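Local structure of multidrug resistance protein (Vibrio cholerae, 1YC9) at the interface of chains A and B. The protein forms an outer membrane channel of the outer membrane factor family that lets drugs leave the cell in multidrug efflux. Coordinates in Å, arbitrary orientation; residue numbers count along the deposited sequence, not the author numbering. Chains: chain A/B, multidrug resistance protein.

The interface of chains A and B. Residues chain A 311-314; chain B 81-83.
CG1 of A:Ile313 points anti to the backbone N (chi1 -178°), which leaves the branch methyl CG2 between the backbone N and the carbonyl carbon, and it is this methyl that faces B:Glu82 across the seam. CG of B:Glu82 is likewise anti to its N (chi1 -164°); from CB the chain leads away from A:Ile313 and bends at chi2, leaving the methylene CB as the part that meets the isoleucine methyl. The seam joins two antiparallel strands, 309-322 of chain A and 73-84 of chain B, in the transmembrane beta-barrel of an outer membrane factor, a TolC-type channel to which each of three protomers contributes strands, so that one sheet runs on from protomer to protomer. A:Ile313 and B:Glu82 form a bridge pair joined by two hydrogen bonds. The amide N of A:Ile313 donates to the carbonyl O of B:Glu82 at 2.9 Å, nearly along the C=O axis. In return, N of B:Glu82 donates to O of A:Ile313, also at 2.9 Å, with the donor tilted from the carbonyl plane. On the side of the sheet shared by these two residues, CG2 of A:Ile313 lies 4.1 Å from CB of B:Glu82, the two side chains running at a slant to one another. The opposite face is lined by small groups. CB of A:Ala312 faces the gap between B:Thr81 and B:Ser83, 4.0 Å from CG2 of B:Thr81 and 4.1 Å from CB of B:Ser83, a light apolar contact touching two residues that are two apart on the partner strand and point to the same face. Beyond the alanine, the strands are linked through water: the hydroxyl OG of B:Ser83 is 2.8 Å from water 1, which lies 3.1 Å from the carbonyl O of A:Gly311. The water thus connects a side-chain hydroxyl to the backbone where OG and the glycine O are too far apart for a direct hydrogen bond.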
ATOM      1  N   GLY A 311      57.262  -8.653   1.197  1.00 14.24           N
ATOM      2  CA  GLY A 311      56.432  -7.514   1.377  1.00 14.81           C
ATOM      3  C   GLY A 311      56.371  -6.689   0.114  1.00 13.61           C
ATOM      4  O   GLY A 311      57.200  -6.870  -0.763  1.00 14.70           O
ATOM      5  N   ALA A 312      55.385  -5.862   0.079  1.00 12.54           N
ATOM      6  CA  ALA A 312      55.208  -4.924  -1.014  1.00 13.43           C
ATOM      7  C   ALA A 312      54.334  -3.750  -0.684  1.00 13.06           C
ATOM      8  O   ALA A 312      53.466  -3.815   0.159  1.00 12.37           O
ATOM      9  CB  ALA A 312      54.641  -5.706  -2.235  1.00 14.53           C
ATOM     10  N   ILE A 313      54.552  -2.625  -1.383  1.00 13.69           N
ATOM     11  CA  ILE A 313      53.679  -1.531  -1.313  1.00 13.40           C
ATOM     12  C   ILE A 313      53.618  -0.870  -2.680  1.00 13.18           C
ATOM     13  O   ILE A 313      54.645  -0.695  -3.314  1.00 14.04           O
ATOM     14  CB  ILE A 313      54.175  -0.432  -0.282  1.00 13.31           C
ATOM     15  CG1 ILE A 313      53.172   0.666  -0.233  1.00 17.84           C
ATOM     16  CG2 ILE A 313      55.560  -0.069  -0.517  1.00 13.03           C
ATOM     17  CD1 ILE A 313      53.217   1.441   1.041  1.00 23.33           C
ATOM     18  N   GLY A 314      52.452  -0.399  -3.025  1.00 15.21           N
ATOM     19  CA  GLY A 314      52.347   0.506  -4.166  1.00 16.61           C
ATOM     20  C   GLY A 314      50.978   0.889  -4.618  1.00 16.53           C
ATOM     21  O   GLY A 314      49.966   0.252  -4.312  1.00 15.95           O
TER
ATOM     22  N   THR B  81      55.296  -0.564  -7.775  1.00 14.50           N
ATOM     23  CA  THR B  81      55.396  -1.368  -6.568  1.00 14.03           C
ATOM     24  C   THR B  81      56.806  -1.458  -6.126  1.00 14.66           C
ATOM     25  O   THR B  81      57.678  -1.759  -6.884  1.00 14.98           O
ATOM     26  CB  THR B  81      54.885  -2.801  -6.892  1.00 15.13           C
ATOM     27  OG1 THR B  81      53.570  -2.714  -7.429  1.00 15.24           O
ATOM     28  CG2 THR B  81      54.664  -3.602  -5.616  1.00 17.16           C
ATOM     29  N   GLU B  82      57.019  -1.285  -4.807  1.00 14.41           N
ATOM     30  CA  GLU B  82      58.246  -1.636  -4.173  1.00 13.43           C
ATOM     31  C   GLU B  82      57.994  -2.977  -3.472  1.00 13.67           C
ATOM     32  O   GLU B  82      57.057  -3.107  -2.736  1.00 14.95           O
ATOM     33  CB  GLU B  82      58.683  -0.607  -3.106  1.00 12.98           C
ATOM     34  CG  GLU B  82      60.140  -0.746  -2.710  1.00 14.45           C
ATOM     35  CD  GLU B  82      61.116  -0.200  -3.765  1.00 19.55           C
ATOM     36  OE1 GLU B  82      60.657   0.382  -4.720  1.00 20.53           O
ATOM     37  OE2 GLU B  82      62.331  -0.402  -3.636  1.00 26.64           O
ATOM     38  N   SER B  83      58.808  -3.943  -3.805  1.00 14.01           N
ATOM     39  CA  SER B  83      58.566  -5.340  -3.417  1.00 14.81           C
ATOM     40  C   SER B  83      59.858  -6.039  -3.042  1.00 12.86           C
ATOM     41  O   SER B  83      60.891  -5.913  -3.702  1.00 13.38           O
ATOM     42  CB  SER B  83      57.915  -6.042  -4.608  1.00 16.17           C
ATOM     43  OG  SER B  83      58.026  -7.452  -4.535  1.00 20.88           O
TER
HETATM   44  O   HOH W   1      56.541  -9.097  -2.770  1.00 24.27           O